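Local coordinates for protein short-chain dehydrogenase/reductase SDR (Vibrio parahaemolyticus, PDB 3GUY) that probably catalyses NAD(P)-dependent oxidation or reduction, as a Rossmann-fold member of the short-chain dehydrogenase/reductase family, at residues D[132-137]-D[149-154]; D[155-160]-D[166-171]; D[28-33]-D[39-44]. The protein carries 2 engineered substitutions. One frame throughout, in Å; residues are numbered along the deposited sequence.

Contact 1: residues D[132-137]-D[149-154]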
loop_
_atom_site.group_PDB
_atom_site.type_symbol
_atom_site.label_atom_id
_atom_site.label_comp_id
_atom_site.label_asym_id
_atom_site.label_seq_id
_atom_site.Cartn_x
_atom_site.Cartn_y
_atom_site.Cartn_z
ATOM N N ALA D 132 -0.982 -5.867 -11.429
ATOM C CA ALA D 132 -1.778 -4.624 -11.574
ATOM C C ALA D 132 -2.678 -4.324 -10.344
ATOM O O ALA D 132 -3.195 -3.227 -10.220
ATOM C CB ALA D 132 -2.617 -4.667 -12.851
ATOM N N ALA D 133 -2.896 -5.312 -9.470
ATOM C CA ALA D 133 -3.653 -5.161 -8.227
ATOM C C ALA D 133 -2.878 -4.418 -7.169
ATOM O O ALA D 133 -3.439 -3.920 -6.224
ATOM C CB ALA D 133 -4.098 -6.600 -7.672
ATOM N N GLN D 134 -1.572 -4.319 -7.335
ATOM C CA GLN D 134 -0.707 -3.796 -6.297
ATOM C C GLN D 134 0.000 -2.482 -6.640
ATOM O O GLN D 134 0.660 -1.958 -5.800
ATOM C CB GLN D 134 0.337 -4.879 -5.951
ATOM C CG GLN D 134 -0.386 -6.115 -5.374
ATOM C CD GLN D 134 0.508 -7.079 -4.723
ATOM O OE1 GLN D 134 0.221 -7.524 -3.628
ATOM N NE2 GLN D 134 1.588 -7.458 -5.408
ATOM N N GLN D 135 -0.143 -1.977 -7.858
ATOM C CA GLN D 135 0.447 -0.690 -8.270
ATOM C C GLN D 135 -0.437 -0.066 -9.329
ATOM O O GLN D 135 -1.159 -0.761 -10.022
ATOM C CB GLN D 135 1.794 -0.842 -8.992
ATOM C CG GLN D 135 2.758 -1.883 -8.494
ATOM C CD GLN D 135 3.379 -2.614 -9.687
ATOM O OE1 GLN D 135 3.963 -1.980 -10.576
ATOM N NE2 GLN D 135 3.201 -3.930 -9.737
ATOM N N PRO D 136 -0.295 1.244 -9.534
ATOM C CA PRO D 136 -0.997 1.856 -10.629
ATOM C C PRO D 136 -0.161 1.741 -11.900
ATOM O O PRO D 136 1.050 1.585 -11.824
ATOM C CB PRO D 136 -1.137 3.303 -10.181
ATOM C CG PRO D 136 0.060 3.506 -9.259
ATOM C CD PRO D 136 0.316 2.228 -8.611
ATOM N N LYS D 137 -0.807 1.767 -13.047
ATOM C CA LYS D 137 -0.103 1.712 -14.331
ATOM C C LYS D 137 -0.765 2.616 -15.369
ATOM O O LYS D 137 -1.984 2.531 -15.612
ATOM C CB LYS D 137 -0.070 0.266 -14.809
ATOM C CG LYS D 137 0.826 -0.650 -13.935
ATOM C CD LYS D 137 0.400 -2.114 -13.920
ATOM C CE LYS D 137 1.576 -3.061 -13.450
ATOM N NZ LYS D 137 1.255 -4.517 -13.646
ATOM N N ALA D 149 -9.868 -3.671 -7.060
ATOM C CA ALA D 149 -11.186 -4.003 -6.501
ATOM C C ALA D 149 -11.207 -5.450 -5.920
ATOM O O ALA D 149 -11.571 -5.678 -4.775
ATOM C CB ALA D 149 -12.288 -3.811 -7.556
ATOM N N VAL D 150 -10.749 -6.393 -6.715
ATOM C CA VAL D 150 -10.627 -7.763 -6.231
ATOM C C VAL D 150 -9.759 -7.887 -4.965
ATOM O O VAL D 150 -10.137 -8.574 -4.061
ATOM C CB VAL D 150 -10.244 -8.784 -7.323
ATOM C CG1 VAL D 150 -10.124 -10.239 -6.709
ATOM C CG2 VAL D 150 -11.248 -8.764 -8.489
ATOM N N LYS D 151 -8.616 -7.216 -4.894
ATOM C CA LYS D 151 -7.782 -7.246 -3.701
ATOM C C LYS D 151 -8.442 -6.656 -2.445
ATOM O O LYS D 151 -8.280 -7.176 -1.376
ATOM C CB LYS D 151 -6.475 -6.535 -3.950
ATOM C CG LYS D 151 -5.507 -6.714 -2.847
ATOM C CD LYS D 151 -4.206 -6.039 -3.200
ATOM C CE LYS D 151 -3.517 -5.506 -2.013
ATOM N NZ LYS D 151 -2.514 -6.411 -1.692
ATOM N N GLY D 152 -9.197 -5.581 -2.604
ATOM C CA GLY D 152 -9.920 -5.021 -1.494
ATOM C C GLY D 152 -10.998 -5.979 -1.021
ATOM O O GLY D 152 -11.197 -6.117 0.178
ATOM N N LEU D 153 -11.667 -6.616 -1.967
ATOM C CA LEU D 153 -12.652 -7.668 -1.666
ATOM C C LEU D 153 -12.006 -8.782 -0.868
ATOM O O LEU D 153 -12.429 -9.063 0.278
ATOM C CB LEU D 153 -13.230 -8.220 -2.943
ATOM C CG LEU D 153 -14.284 -9.307 -2.840
ATOM C CD1 LEU D 153 -15.679 -8.665 -2.532
ATOM C CD2 LEU D 153 -14.298 -10.081 -4.136
ATOM N N ILE D 154 -10.958 -9.388 -1.408
ATOM C CA ILE D 154 -10.373 -10.573 -0.695
ATOM C C ILE D 154 -9.756 -10.197 0.666
ATOM O O ILE D 154 -9.837 -10.967 1.592
ATOM C CB ILE D 154 -9.449 -11.417 -1.585
ATOM C CG1 ILE D 154 -8.100 -10.755 -1.880
ATOM C CG2 ILE D 154 -10.107 -11.690 -2.927
ATOM C CD1 ILE D 154 -6.946 -11.287 -1.041
#
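Ala133 and Lys151 make the apolar part of this contact through their CB atoms, which lie 4.4 Å apart where the 3-10 turn passes the helix; this is also where the backbones come nearest, with the two CA atoms 6.5 Å apart. Further out, the Lys151 methylene CD is in van der Waals contact with a backbone oxygen, 3.8 Å from Ala133 O, so the lysine touches the turn through CB and CD. Its first torsion, with CG anti to the backbone N (chi1 -171°), sends the chain out from the helix; the chain then bends at chi3 and chi4, and NZ ends beside the Gln134 amide.

The polar part is looser. Gln134 runs roughly at right angles to Lys151, and its amide oxygen OE1 comes within 3.5 Å of Lys151 NZ without making a hydrogen bond. The ammonium has a weak hydrogen bond to Tyr172 OH, and Glu155, in a long, weak ion pair, may offset part of its charge from a distance. Trp148 of a second subunit packs against the same lysine.

Ala133 also touches Lys147, one helical turn before Lys151. The contact packs the loop between strand 124-128 and helix 141-160 against that helix. Tyr143 and Lys147 on the helix match the family's Tyr-x-x-x-Lys pattern, an arrangement consistent with the active-site region of a short-chain dehydrogenase/reductase.

Contact 2: residues D[155-160]-D[166-171]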
loop_
_atom_site.group_PDB
_atom_site.type_symbol
_atom_site.label_atom_id
_atom_site.label_comp_id
_atom_site.label_asym_id
_atom_site.label_seq_id
_atom_site.Cartn_x
_atom_site.Cartn_y
_atom_site.Cartn_z
ATOM N N GLU D 155 -9.214 -8.983 0.821
ATOM C CA GLU D 155 -8.573 -8.634 2.069
ATOM C C GLU D 155 -9.607 -8.356 3.175
ATOM O O GLU D 155 -9.388 -8.644 4.361
ATOM C CB GLU D 155 -7.598 -7.483 1.891
ATOM C CG GLU D 155 -6.409 -7.805 0.985
ATOM C CD GLU D 155 -5.279 -8.632 1.634
ATOM O OE1 GLU D 155 -5.496 -9.286 2.683
ATOM O OE2 GLU D 155 -4.146 -8.646 1.057
ATOM N N SER D 156 -10.756 -7.914 2.738
ATOM C CA SER D 156 -11.891 -7.767 3.598
ATOM C C SER D 156 -12.506 -9.104 4.010
ATOM O O SER D 156 -12.813 -9.287 5.208
ATOM C CB SER D 156 -12.931 -6.894 2.897
ATOM O OG SER D 156 -12.387 -5.588 2.632
ATOM N N VAL D 157 -12.723 -9.967 3.031
ATOM C CA VAL D 157 -13.350 -11.298 3.260
ATOM C C VAL D 157 -12.356 -12.111 4.157
ATOM O O VAL D 157 -12.780 -12.772 5.140
ATOM C CB VAL D 157 -13.787 -11.998 1.946
ATOM C CG1 VAL D 157 -14.376 -13.413 2.203
ATOM C CG2 VAL D 157 -14.795 -11.156 1.128
ATOM N N ARG D 158 -11.032 -11.964 3.940
ATOM C CA ARG D 158 -10.075 -12.602 4.870
ATOM C C ARG D 158 -10.357 -12.235 6.316
ATOM O O ARG D 158 -10.322 -13.108 7.180
ATOM C CB ARG D 158 -8.605 -12.278 4.552
ATOM C CG ARG D 158 -8.102 -12.970 3.354
ATOM C CD ARG D 158 -6.699 -12.439 3.049
ATOM N NE ARG D 158 -5.949 -13.420 2.309
ATOM C CZ ARG D 158 -4.786 -13.187 1.709
ATOM N NH1 ARG D 158 -4.120 -14.175 1.132
ATOM N NH2 ARG D 158 -4.263 -11.969 1.720
ATOM N N LEU D 159 -10.635 -10.968 6.598
ATOM C CA LEU D 159 -10.992 -10.555 7.962
ATOM C C LEU D 159 -12.305 -11.236 8.445
ATOM O O LEU D 159 -12.373 -11.639 9.572
ATOM C CB LEU D 159 -11.103 -9.014 8.123
ATOM C CG LEU D 159 -9.875 -8.149 7.829
ATOM C CD1 LEU D 159 -10.269 -6.650 7.762
ATOM C CD2 LEU D 159 -8.790 -8.400 8.869
ATOM N N GLU D 160 -13.301 -11.401 7.572
ATOM C CA GLU D 160 -14.593 -12.062 7.937
ATOM C C GLU D 160 -14.391 -13.565 8.145
ATOM O O GLU D 160 -15.212 -14.259 8.766
ATOM C CB GLU D 160 -15.642 -11.846 6.841
ATOM C CG GLU D 160 -15.999 -10.350 6.572
ATOM C CD GLU D 160 -17.010 -10.124 5.408
ATOM O OE1 GLU D 160 -17.479 -11.105 4.768
ATOM O OE2 GLU D 160 -17.338 -8.928 5.104
ATOM N N MET D 166 -11.909 -22.064 6.127
ATOM C CA MET D 166 -11.694 -21.595 4.759
ATOM C C MET D 166 -10.599 -20.498 4.823
ATOM O O MET D 166 -10.592 -19.683 5.705
ATOM C CB MET D 166 -12.998 -21.040 4.149
ATOM C CG MET D 166 -12.865 -20.471 2.710
ATOM S SD MET D 166 -14.432 -19.803 1.997
ATOM C CE MET D 166 -14.832 -21.080 0.936
ATOM N N LYS D 167 -9.719 -20.529 3.841
ATOM C CA LYS D 167 -8.612 -19.592 3.717
ATOM C C LYS D 167 -8.580 -19.039 2.308
ATOM O O LYS D 167 -8.916 -19.729 1.378
ATOM C CB LYS D 167 -7.303 -20.361 3.927
ATOM C CG LYS D 167 -6.808 -20.301 5.331
ATOM C CD LYS D 167 -5.775 -21.381 5.640
ATOM C CE LYS D 167 -4.948 -21.867 4.449
ATOM N NZ LYS D 167 -5.100 -23.352 4.347
ATOM N N ILE D 168 -8.129 -17.801 2.154
ATOM C CA ILE D 168 -7.932 -17.271 0.812
ATOM C C ILE D 168 -6.422 -17.073 0.530
ATOM O O ILE D 168 -5.710 -16.473 1.313
ATOM C CB ILE D 168 -8.689 -15.932 0.615
ATOM C CG1 ILE D 168 -10.202 -16.127 0.717
ATOM C CG2 ILE D 168 -8.394 -15.350 -0.757
ATOM C CD1 ILE D 168 -10.982 -14.795 0.798
ATOM N N ILE D 169 -5.978 -17.595 -0.598
ATOM C CA ILE D 169 -4.571 -17.511 -1.070
ATOM C C ILE D 169 -4.563 -16.514 -2.225
ATOM O O ILE D 169 -5.397 -16.591 -3.131
ATOM C CB ILE D 169 -4.015 -18.866 -1.582
ATOM C CG1 ILE D 169 -4.278 -20.002 -0.566
ATOM C CG2 ILE D 169 -2.491 -18.782 -2.004
ATOM C CD1 ILE D 169 -3.861 -19.705 0.755
ATOM N N ALA D 170 -3.697 -15.512 -2.114
ATOM C CA ALA D 170 -3.657 -14.429 -3.115
ATOM C C ALA D 170 -2.472 -14.656 -4.018
ATOM O O ALA D 170 -1.370 -14.857 -3.564
ATOM C CB ALA D 170 -3.571 -13.046 -2.437
ATOM N N VAL D 171 -2.704 -14.647 -5.311
ATOM C CA VAL D 171 -1.653 -14.872 -6.278
ATOM C C VAL D 171 -1.662 -13.701 -7.248
ATOM O O VAL D 171 -2.740 -13.320 -7.731
ATOM C CB VAL D 171 -1.913 -16.169 -7.087
ATOM C CG1 VAL D 171 -0.764 -16.417 -8.023
ATOM C CG2 VAL D 171 -2.223 -17.382 -6.122
#
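The carbonyl oxygen of Ile168 is gripped by two nitrogens of Arg158. NH1 makes the shorter and straighter bond, at 2.8 Å from Ile168 O with an N-H...O angle of 160°; NE adds a more bent one at 3.2 Å from the same oxygen. The guanidinium thus meets the carbonyl side-on by its NE/NH1 edge, with the oxygen nearly in its plane. Both nitrogens sit above the carbonyl plane, on the same face.

At another edge, NH2 reaches back one turn of the helix to Glu155 OE1, a salt bridge of 3.1 Å between NH2 and OE1 in which the carboxylate is met from above its own plane. Asp217 on the neighbouring strand 214-222 forms a second salt bridge to NH2, and together these bonds fix the rotation of the group. The chain is extended from CG to NE (chi3 155°), which carries the guanidinium across to the strand; on the way Arg158 CG passes 4.1 Å from Ile168 CB.

Deeper in, Val157 CG1 packs 3.9 Å from Ile168 CD1, the two side chains crossing at about a right angle. The axes of the short segments 155-160 and 167-171, in the second half of a beta-alpha-beta unit, run roughly antiparallel (154°) and approach to 8.6 Å. The chemistry implies a partly exposed arginine at a buried contact, its charge probably balanced by two carboxylates, while NE and NH1 serve Ile168 O.

Contact 3: residues D[28-33]-D[39-44]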
loop_
_atom_site.group_PDB
_atom_site.type_symbol
_atom_site.label_atom_id
_atom_site.label_comp_id
_atom_site.label_asym_id
_atom_site.label_seq_id
_atom_site.Cartn_x
_atom_site.Cartn_y
_atom_site.Cartn_z
ATOM N N THR D 28 -10.414 -32.910 -10.909
ATOM C CA THR D 28 -10.713 -31.519 -11.275
ATOM C C THR D 28 -12.125 -31.349 -11.919
ATOM O O THR D 28 -12.622 -32.248 -12.624
ATOM C CB THR D 28 -9.687 -31.002 -12.257
ATOM O OG1 THR D 28 -9.749 -31.775 -13.476
ATOM C CG2 THR D 28 -8.309 -31.080 -11.651
ATOM N N TYR D 29 -12.767 -30.214 -11.622
ATOM C CA TYR D 29 -13.972 -29.732 -12.312
ATOM C C TYR D 29 -13.683 -28.359 -12.932
ATOM O O TYR D 29 -13.327 -27.420 -12.228
ATOM C CB TYR D 29 -15.120 -29.621 -11.325
ATOM C CG TYR D 29 -16.472 -29.483 -12.008
ATOM C CD1 TYR D 29 -17.226 -30.627 -12.364
ATOM C CD2 TYR D 29 -16.985 -28.236 -12.318
ATOM C CE1 TYR D 29 -18.456 -30.508 -12.987
ATOM C CE2 TYR D 29 -18.227 -28.107 -12.938
ATOM C CZ TYR D 29 -18.961 -29.244 -13.268
ATOM O OH TYR D 29 -20.183 -29.078 -13.888
ATOM N N LEU D 30 -13.769 -28.269 -14.252
ATOM C CA LEU D 30 -13.335 -27.103 -14.981
ATOM C C LEU D 30 -14.498 -26.234 -15.499
ATOM O O LEU D 30 -15.506 -26.742 -16.033
ATOM C CB LEU D 30 -12.448 -27.495 -16.148
ATOM C CG LEU D 30 -11.234 -28.394 -15.856
ATOM C CD1 LEU D 30 -10.243 -28.215 -16.970
ATOM C CD2 LEU D 30 -10.554 -28.157 -14.526
ATOM N N THR D 31 -14.359 -24.911 -15.333
ATOM C CA THR D 31 -15.357 -24.006 -15.868
ATOM C C THR D 31 -14.660 -22.921 -16.705
ATOM O O THR D 31 -13.477 -22.595 -16.512
ATOM C CB THR D 31 -16.315 -23.436 -14.774
ATOM O OG1 THR D 31 -17.472 -22.876 -15.417
ATOM C CG2 THR D 31 -15.640 -22.342 -13.932
ATOM N N GLY D 32 -15.396 -22.423 -17.679
ATOM C CA GLY D 32 -14.927 -21.382 -18.611
ATOM C C GLY D 32 -16.136 -20.940 -19.399
ATOM O O GLY D 32 -17.260 -21.413 -19.140
ATOM N N ARG D 33 -15.935 -20.062 -20.380
ATOM C CA ARG D 33 -17.086 -19.556 -21.141
ATOM C C ARG D 33 -17.438 -20.478 -22.304
ATOM O O ARG D 33 -18.612 -20.600 -22.633
ATOM C CB ARG D 33 -16.931 -18.075 -21.536
ATOM C CG ARG D 33 -17.272 -17.107 -20.332
ATOM C CD ARG D 33 -17.740 -15.685 -20.738
ATOM N NE ARG D 33 -17.077 -15.158 -21.946
ATOM C CZ ARG D 33 -15.832 -14.675 -22.002
ATOM N NH1 ARG D 33 -15.059 -14.654 -20.926
ATOM N NH2 ARG D 33 -15.341 -14.216 -23.153
ATOM N N SER D 39 -13.922 -28.842 -23.372
ATOM C CA SER D 39 -13.750 -30.185 -23.939
ATOM C C SER D 39 -12.296 -30.496 -24.271
ATOM O O SER D 39 -11.769 -31.509 -23.825
ATOM C CB SER D 39 -14.566 -30.341 -25.234
ATOM O OG SER D 39 -15.917 -30.613 -24.939
ATOM N N THR D 40 -11.669 -29.646 -25.075
ATOM C CA THR D 40 -10.321 -29.942 -25.558
ATOM C C THR D 40 -9.320 -29.991 -24.408
ATOM O O THR D 40 -8.400 -30.802 -24.445
ATOM C CB THR D 40 -9.763 -28.911 -26.569
ATOM O OG1 THR D 40 -10.742 -28.615 -27.580
ATOM C CG2 THR D 40 -8.492 -29.479 -27.221
ATOM N N VAL D 41 -9.498 -29.131 -23.399
ATOM C CA VAL D 41 -8.649 -29.170 -22.206
ATOM C C VAL D 41 -8.905 -30.460 -21.465
ATOM O O VAL D 41 -7.967 -31.132 -21.098
ATOM C CB VAL D 41 -8.895 -27.962 -21.262
ATOM C CG1 VAL D 41 -8.209 -28.168 -19.873
ATOM C CG2 VAL D 41 -8.434 -26.705 -21.917
ATOM N N THR D 42 -10.170 -30.798 -21.262
ATOM C CA THR D 42 -10.579 -31.943 -20.432
ATOM C C THR D 42 -10.239 -33.324 -21.064
ATOM O O THR D 42 -10.176 -34.341 -20.369
ATOM C CB THR D 42 -12.109 -31.868 -20.127
ATOM O OG1 THR D 42 -12.397 -30.715 -19.317
ATOM C CG2 THR D 42 -12.582 -33.091 -19.384
ATOM N N ASN D 43 -10.032 -33.333 -22.380
ATOM C CA ASN D 43 -9.672 -34.533 -23.122
ATOM C C ASN D 43 -8.166 -34.796 -23.080
ATOM O O ASN D 43 -7.727 -35.832 -23.574
ATOM C CB ASN D 43 -10.186 -34.449 -24.581
ATOM C CG ASN D 43 -11.704 -34.658 -24.680
ATOM O OD1 ASN D 43 -12.328 -35.178 -23.750
ATOM N ND2 ASN D 43 -12.301 -34.248 -25.801
ATOM N N CYS D 44 -7.389 -33.853 -22.513
ATOM C CA CYS D 44 -6.001 -34.120 -22.081
ATOM C C CYS D 44 -5.900 -34.717 -20.680
ATOM O O CYS D 44 -4.830 -35.178 -20.289
ATOM C CB CYS D 44 -5.152 -32.851 -22.051
ATOM S SG CYS D 44 -5.247 -31.842 -23.487
#
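No flat group of segments 28-33 and 39-44 takes part where Leu30 meets Val41 and Thr42; branched side chains make the contact, pressed together between a strand and a helix. The two belong to the beta-alpha-beta unit of strand 28-32, helix 35-42 and strand 51-53, near one margin of the parallel sheet of the Rossmann fold. Leu30 points from the strand toward the helix and crosses Val41 at about a right angle. Only one of its methyls, CD1, does the touching: it lies 3.5 Å from Val41 CG1, a tight approach for two methyl carbons. Val41 presents this branch because CG1 stands anti to the backbone N (chi1 168°).

Around the pair, Ile6 of the adjoining strand 4-7, Ala18 of helix 12-23 and Tyr51 of strand 51-53 also touch Leu30, and Ala15 touches Val41, so the contact is part of the apolar layer between the sheet and its helices. The strand residue is itself held in the sheet by backbone bonds to Gly50 and Arg52. Thr42 slides past Leu30 in the opposite direction, its OG1 hydrogen-bonded to Leu38 O in its own helix and lying 4.0 Å from Leu30 CD1.

Contacts 1 and 2 share helix 141-160 and follow one another along it: Ile154 CD1 of contact 1 touches Ala170 CB of contact 2 at 4.1 Å. Both also border the second subunit. Contact 3 lies across the chain's centre from them, its centre about 28 Å from that of contact 1 and 26 Å from that of contact 2, and no other chain of the assembly touches its segments. Contacts 2 and 3 are buried helix-on-strand pairings on the same sheet, yet contact 2 adds a charged network, whereas contact 3 rests mainly on aliphatic packing, with one threonine hydroxyl beside a leucine methyl. Contact 1, partly buried, joins a loop to the helix with weaker polar approaches.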